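Long-range contacts in oxidoreductase, NAD-binding/iron-sulfur cluster-binding protein (Nitratireductor pacificus pht-3B, PDB 6ZY1), which binds cobalamin and two [4Fe-4S] clusters and, as in the cobalamin-dependent reductive dehalogenases, probably removes halogen from organic substrates by reduction: residues I501-L506 / I567-V572; V572-K577 / Q675-Y680. All coordinates share one frame; numbering follows the deposited sequence.

Interaction 1: I501-L506 / I567-V572. With SF4 (iron/sulfur cluster), chain D.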
loop_
_atom_site.group_PDB
_atom_site.type_symbol
_atom_site.label_atom_id
_atom_site.label_comp_id
_atom_site.label_asym_id
_atom_site.label_seq_id
_atom_site.Cartn_x
_atom_site.Cartn_y
_atom_site.Cartn_z
ATOM N N ILE A 501 -14.910 -9.759 -6.398
ATOM C CA ILE A 501 -13.815 -10.395 -5.667
ATOM C C ILE A 501 -14.249 -10.786 -4.266
ATOM O O ILE A 501 -13.699 -11.720 -3.672
ATOM C CB ILE A 501 -12.579 -9.485 -5.626
ATOM C CG1 ILE A 501 -12.027 -9.286 -7.031
ATOM C CG2 ILE A 501 -11.517 -10.095 -4.718
ATOM C CD1 ILE A 501 -10.860 -8.342 -7.081
ATOM N N GLY A 502 -15.223 -10.079 -3.709
ATOM C CA GLY A 502 -15.852 -10.529 -2.484
ATOM C C GLY A 502 -15.540 -9.670 -1.282
ATOM O O GLY A 502 -16.284 -8.735 -0.964
ATOM N N ASP A 503 -14.448 -9.995 -0.595
ATOM C CA ASP A 503 -13.983 -9.219 0.541
ATOM C C ASP A 503 -13.050 -8.093 0.126
ATOM O O ASP A 503 -12.244 -7.632 0.942
ATOM C CB ASP A 503 -13.294 -10.131 1.559
ATOM C CG ASP A 503 -14.280 -10.965 2.350
ATOM O OD1 ASP A 503 -15.442 -11.074 1.907
ATOM O OD2 ASP A 503 -13.900 -11.501 3.418
ATOM N N THR A 504 -13.129 -7.659 -1.127
ATOM C CA THR A 504 -12.347 -6.540 -1.632
ATOM C C THR A 504 -13.295 -5.565 -2.300
ATOM O O THR A 504 -14.147 -5.977 -3.095
ATOM C CB THR A 504 -11.288 -6.990 -2.641
ATOM O OG1 THR A 504 -10.391 -7.907 -2.014
ATOM C CG2 THR A 504 -10.496 -5.805 -3.129
ATOM N N LEU A 505 -13.155 -4.282 -1.978
ATOM C CA LEU A 505 -13.906 -3.252 -2.678
ATOM C C LEU A 505 -13.052 -2.659 -3.787
ATOM O O LEU A 505 -11.821 -2.635 -3.706
ATOM C CB LEU A 505 -14.382 -2.162 -1.720
ATOM C CG LEU A 505 -15.648 -2.559 -0.955
ATOM C CD1 LEU A 505 -15.316 -3.463 0.220
ATOM C CD2 LEU A 505 -16.414 -1.335 -0.501
ATOM N N LEU A 506 -13.716 -2.202 -4.840
ATOM C CA LEU A 506 -13.054 -1.843 -6.081
ATOM C C LEU A 506 -13.215 -0.349 -6.323
ATOM O O LEU A 506 -14.335 0.172 -6.321
ATOM C CB LEU A 506 -13.619 -2.665 -7.242
ATOM C CG LEU A 506 -12.879 -2.685 -8.574
ATOM C CD1 LEU A 506 -13.284 -3.920 -9.332
ATOM C CD2 LEU A 506 -13.200 -1.445 -9.384
ATOM N N ILE A 567 -23.799 -8.649 -1.015
ATOM C CA ILE A 567 -22.388 -8.840 -1.328
ATOM C C ILE A 567 -22.235 -10.052 -2.232
ATOM O O ILE A 567 -23.088 -10.940 -2.254
ATOM C CB ILE A 567 -21.558 -9.002 -0.029
ATOM C CG1 ILE A 567 -20.088 -8.701 -0.311
ATOM C CG2 ILE A 567 -21.729 -10.407 0.540
ATOM C CD1 ILE A 567 -19.245 -8.547 0.924
ATOM N N TRP A 568 -21.151 -10.066 -3.011
ATOM C CA TRP A 568 -20.609 -11.298 -3.579
ATOM C C TRP A 568 -19.726 -11.934 -2.515
ATOM O O TRP A 568 -18.659 -11.399 -2.187
ATOM C CB TRP A 568 -19.797 -11.023 -4.843
ATOM C CG TRP A 568 -20.584 -10.854 -6.107
ATOM C CD1 TRP A 568 -21.230 -11.831 -6.814
ATOM C CD2 TRP A 568 -20.768 -9.640 -6.840
ATOM N NE1 TRP A 568 -21.823 -11.291 -7.935
ATOM C CE2 TRP A 568 -21.553 -9.948 -7.972
ATOM C CE3 TRP A 568 -20.354 -8.321 -6.647
ATOM C CZ2 TRP A 568 -21.930 -8.983 -8.899
ATOM C CZ3 TRP A 568 -20.729 -7.367 -7.570
ATOM C CH2 TRP A 568 -21.510 -7.700 -8.680
ATOM N N LYS A 569 -20.165 -13.057 -1.956
ATOM C CA LYS A 569 -19.438 -13.684 -0.861
ATOM C C LYS A 569 -18.475 -14.716 -1.433
ATOM O O LYS A 569 -18.893 -15.755 -1.959
ATOM C CB LYS A 569 -20.401 -14.300 0.150
ATOM C CG LYS A 569 -19.712 -14.966 1.337
ATOM C CD LYS A 569 -18.554 -14.137 1.886
ATOM C CE LYS A 569 -19.024 -12.889 2.608
ATOM N NZ LYS A 569 -17.861 -12.198 3.234
ATOM N N ALA A 570 -17.184 -14.410 -1.353
ATOM C CA ALA A 570 -16.157 -15.379 -1.676
ATOM C C ALA A 570 -16.085 -16.444 -0.592
ATOM O O ALA A 570 -16.580 -16.269 0.527
ATOM C CB ALA A 570 -14.797 -14.695 -1.822
ATOM N N ASP A 571 -15.453 -17.562 -0.937
ATOM C CA ASP A 571 -15.234 -18.644 0.017
ATOM C C ASP A 571 -13.958 -18.333 0.787
ATOM O O ASP A 571 -12.851 -18.610 0.321
ATOM C CB ASP A 571 -15.150 -19.985 -0.695
ATOM C CG ASP A 571 -15.232 -21.141 0.261
ATOM O OD1 ASP A 571 -14.426 -21.181 1.218
ATOM O OD2 ASP A 571 -16.122 -21.997 0.071
ATOM N N VAL A 572 -14.114 -17.752 1.974
ATOM C CA VAL A 572 -12.959 -17.303 2.735
ATOM C C VAL A 572 -12.182 -18.455 3.354
ATOM O O VAL A 572 -11.025 -18.268 3.755
ATOM C CB VAL A 572 -13.430 -16.316 3.812
ATOM C CG1 VAL A 572 -14.139 -15.146 3.159
ATOM C CG2 VAL A 572 -14.365 -17.024 4.777
HETATM FE FE1 SF4 D . -13.973 -9.547 -10.872
HETATM FE FE2 SF4 D . -14.423 -8.525 -13.341
HETATM FE FE3 SF4 D . -12.871 -7.152 -11.555
HETATM FE FE4 SF4 D . -15.547 -7.340 -11.159
HETATM S S1 SF4 D . -14.485 -6.289 -12.879
HETATM S S2 SF4 D . -13.937 -7.648 -9.605
HETATM S S3 SF4 D . -15.958 -9.441 -11.947
HETATM S S4 SF4 D . -12.426 -9.190 -12.495
#
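Gly-502 and Ala-570 bring their backbones to 4.9 Å between CA atoms, and Gly-502 CA makes a CA-H...O contact with Trp-568 O (3.0 Å, 141° at the hydrogen). Gly-502 sits in the turn of the beta-hairpin 497-498/505-506, part of the cobalamin site, and presses on the irregular link between strand 565-567 and helix 572-581. At its backbone angles a CB would press into the preceding carbonyl O, so the turn needs glycine, and the two segments meet there backbone to backbone. Ile-567 brings CD1 to 3.5 Å from Gly-502 O, while Ala-570 CB packs against Ile-501 O, whose hydrogen bond goes to the cobalamin. A charged pair flanks the backbone contact. Lys-569 curls through chi2 43° and chi3 71°, turning its chain back so that NZ reaches the syn lone pair of Asp-503 OD1 at 3.0 Å. The same ammonium forms a salt bridge to the cobalamin, and Asp-503 OD2 hydrogen-bonds the cofactor as well, so acid and base hold it jointly. Val-572 CG1 touches Asp-503 OD2 at 3.7 Å. Away from Lys-569, Ile-501 CG1 and Leu-506 CD1 approach one cluster sulfide, S2, at 3.6 and 3.8 Å.

Interaction 2: V572-K577 / Q675-Y680. With SF4 (iron/sulfur cluster), chain E.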
loop_
_atom_site.group_PDB
_atom_site.type_symbol
_atom_site.label_atom_id
_atom_site.label_comp_id
_atom_site.label_asym_id
_atom_site.label_seq_id
_atom_site.Cartn_x
_atom_site.Cartn_y
_atom_site.Cartn_z
ATOM N N VAL A 572 -14.114 -17.752 1.974
ATOM C CA VAL A 572 -12.959 -17.303 2.735
ATOM C C VAL A 572 -12.182 -18.455 3.354
ATOM O O VAL A 572 -11.025 -18.268 3.755
ATOM C CB VAL A 572 -13.430 -16.316 3.812
ATOM C CG1 VAL A 572 -14.139 -15.146 3.159
ATOM C CG2 VAL A 572 -14.365 -17.024 4.777
ATOM N N GLU A 573 -12.775 -19.646 3.450
ATOM C CA GLU A 573 -12.016 -20.794 3.932
ATOM C C GLU A 573 -11.004 -21.241 2.893
ATOM O O GLU A 573 -9.826 -21.439 3.204
ATOM C CB GLU A 573 -12.945 -21.948 4.288
ATOM C CG GLU A 573 -12.199 -23.169 4.780
ATOM C CD GLU A 573 -13.118 -24.325 5.074
ATOM O OE1 GLU A 573 -14.349 -24.144 4.958
ATOM O OE2 GLU A 573 -12.609 -25.414 5.416
ATOM N N LYS A 574 -11.452 -21.407 1.646
ATOM C CA LYS A 574 -10.548 -21.843 0.590
ATOM C C LYS A 574 -9.448 -20.818 0.356
ATOM O O LYS A 574 -8.273 -21.178 0.216
ATOM C CB LYS A 574 -11.333 -22.115 -0.695
ATOM C CG LYS A 574 -12.218 -23.361 -0.611
ATOM C CD LYS A 574 -12.672 -23.850 -1.981
ATOM C CE LYS A 574 -13.457 -22.788 -2.731
ATOM N NZ LYS A 574 -14.043 -23.317 -3.994
ATOM N N CYS A 575 -9.802 -19.531 0.333
ATOM C CA CYS A 575 -8.793 -18.496 0.128
ATOM C C CYS A 575 -7.777 -18.482 1.267
ATOM O O CYS A 575 -6.564 -18.486 1.028
ATOM C CB CYS A 575 -9.466 -17.134 -0.025
ATOM S SG CYS A 575 -8.308 -15.778 -0.263
ATOM N N THR A 576 -8.251 -18.473 2.517
ATOM C CA THR A 576 -7.332 -18.512 3.651
ATOM C C THR A 576 -6.387 -19.702 3.546
ATOM O O THR A 576 -5.169 -19.558 3.692
ATOM C CB THR A 576 -8.108 -18.571 4.969
ATOM O OG1 THR A 576 -8.927 -17.407 5.102
ATOM C CG2 THR A 576 -7.149 -18.639 6.145
ATOM N N LYS A 577 -6.939 -20.891 3.289
ATOM C CA LYS A 577 -6.108 -22.086 3.187
ATOM C C LYS A 577 -5.044 -21.931 2.106
ATOM O O LYS A 577 -3.883 -22.306 2.310
ATOM C CB LYS A 577 -6.977 -23.311 2.908
ATOM C CG LYS A 577 -7.703 -23.862 4.126
ATOM C CD LYS A 577 -8.454 -25.148 3.774
ATOM C CE LYS A 577 -8.605 -26.087 4.977
ATOM N NZ LYS A 577 -9.603 -25.607 5.973
ATOM N N GLN A 675 -21.111 -24.143 -9.134
ATOM C CA GLN A 675 -20.181 -23.817 -8.062
ATOM C C GLN A 675 -20.934 -23.653 -6.750
ATOM O O GLN A 675 -21.972 -22.991 -6.693
ATOM C CB GLN A 675 -19.416 -22.536 -8.390
ATOM C CG GLN A 675 -18.494 -22.089 -7.271
ATOM C CD GLN A 675 -17.934 -20.709 -7.503
ATOM O OE1 GLN A 675 -18.678 -19.755 -7.722
ATOM N NE2 GLN A 675 -16.614 -20.591 -7.460
ATOM N N LYS A 676 -20.410 -24.276 -5.697
ATOM C CA LYS A 676 -21.002 -24.200 -4.367
ATOM C C LYS A 676 -19.917 -23.788 -3.385
ATOM O O LYS A 676 -18.940 -24.520 -3.191
ATOM C CB LYS A 676 -21.633 -25.535 -3.967
ATOM C CG LYS A 676 -22.732 -25.992 -4.921
ATOM C CD LYS A 676 -23.875 -24.993 -4.933
ATOM C CE LYS A 676 -25.110 -25.541 -5.628
ATOM N NZ LYS A 676 -25.250 -25.042 -7.017
ATOM N N LEU A 677 -20.081 -22.613 -2.787
ATOM C CA LEU A 677 -19.114 -22.067 -1.848
ATOM C C LEU A 677 -19.686 -22.086 -0.435
ATOM O O LEU A 677 -20.899 -22.192 -0.232
ATOM C CB LEU A 677 -18.719 -20.641 -2.248
ATOM C CG LEU A 677 -18.127 -20.459 -3.648
ATOM C CD1 LEU A 677 -17.726 -19.008 -3.886
ATOM C CD2 LEU A 677 -16.935 -21.394 -3.874
ATOM N N ALA A 678 -18.794 -21.997 0.547
ATOM C CA ALA A 678 -19.180 -21.912 1.948
ATOM C C ALA A 678 -19.091 -20.470 2.438
ATOM O O ALA A 678 -18.131 -19.756 2.133
ATOM C CB ALA A 678 -18.295 -22.808 2.817
ATOM N N MET A 679 -20.100 -20.044 3.191
ATOM C CA MET A 679 -20.093 -18.732 3.819
ATOM C C MET A 679 -20.170 -18.907 5.326
ATOM O O MET A 679 -20.655 -19.923 5.831
ATOM C CB MET A 679 -21.249 -17.850 3.325
ATOM C CG MET A 679 -22.624 -18.480 3.440
ATOM S SD MET A 679 -23.942 -17.247 3.472
ATOM C CE MET A 679 -23.640 -16.364 1.943
ATOM N N TYR A 680 -19.674 -17.906 6.046
ATOM C CA TYR A 680 -19.539 -17.980 7.499
ATOM C C TYR A 680 -20.013 -16.675 8.116
ATOM O O TYR A 680 -19.217 -15.873 8.617
ATOM C CB TYR A 680 -18.097 -18.312 7.885
ATOM C CG TYR A 680 -17.692 -19.664 7.353
ATOM C CD1 TYR A 680 -18.102 -20.830 7.993
ATOM C CD2 TYR A 680 -16.949 -19.781 6.190
ATOM C CE1 TYR A 680 -17.760 -22.076 7.503
ATOM C CE2 TYR A 680 -16.602 -21.022 5.691
ATOM C CZ TYR A 680 -17.008 -22.165 6.352
ATOM O OH TYR A 680 -16.658 -23.404 5.864
HETATM FE FE1 SF4 E . -7.697 -15.489 -2.418
HETATM FE FE2 SF4 E . -5.683 -15.589 -4.263
HETATM FE FE3 SF4 E . -7.738 -13.810 -4.555
HETATM FE FE4 SF4 E . -8.180 -16.482 -4.907
HETATM S S1 SF4 E . -6.851 -15.146 -6.168
HETATM S S2 SF4 E . -9.484 -15.019 -3.736
HETATM S S3 SF4 E . -6.770 -17.356 -3.351
HETATM S S4 SF4 E . -6.194 -13.850 -2.878
HETATM O O HOH W 1 -16.749 -17.516 2.747
#
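Tyr-680 lays its ring obliquely across the start of helix 572-581, with CD2 4.0 Å from Val-572 CG2 and CE2 passing Glu-573 CB. Its hydroxyl ends on the carboxylate: OH donates to Glu-573 OE1 at 2.6 Å, approaching nearly along the C-O axis, with the ring and carboxylate planes 61° apart. Glu-573 reaches the ring because its chain is fully extended, CG lying opposite the backbone N (chi1 179°). Three groups grip this buried carboxylate. Besides the tyrosine, Arg-700 forms a salt bridge with OE1, and Lys-577 NZ, one helical turn on, meets the anti lone pair of OE2 at 3.1 Å. Two positive partners would probably keep the acid ionised. Beside the ring a water joins the backbones, accepting from Val-572 N at 2.8 Å and donating to Ala-678 O at 2.7 Å. In the first turn, Val-572 O accepts from both Thr-576 N and Thr-576 OG1, the hydroxyl at 2.6 Å. Farther along, the end of Lys-574 crosses Leu-677 at about a right angle; Lys-574 NZ lies 3.5 Å from Leu-677 CD2 and hydrogen-bonds Asn-552 O. On another side of the helix Cys-575 SG binds iron FE1 of the cluster at 2.3 Å; Cys-549, Cys-588 and Cys-591 complete the set of ligands of this ferredoxin-type site. The segment 675-680, leaving helix 671-674, runs between the cluster-binding helix and helix 700-709, which carries Arg-700 and packs Tyr-707 on Leu-677. Phe-317 of helix 317-323 meets both Val-572 and the Tyr-680 ring, and Met-679 turns to strand 560-562.

Overall arrangement
Interactions 1 and 2 follow one another along the chain, their centres 11 Å apart on the same side of the molecule's centre, and Val-572 belongs to both. Residues 567-572 run from strand 565-567 into helix 572-581, so the link that meets hairpin 497-498/505-506 passes directly into the helix covered by residues 675-680. Asp-571 joins the two: as N-cap it hydrogen-bonds the helix start with OD1, while OD2 lies 2.7 Å from Ala-678 N, a probable hydrogen bond. Lys-569 CG also packs on Met-679 CB. Interaction 1 joins the cobalamin site to the dicluster region, and interaction 2 backs the helix that carries a cluster ligand, an arrangement consistent with electron delivery from clusters to cofactor.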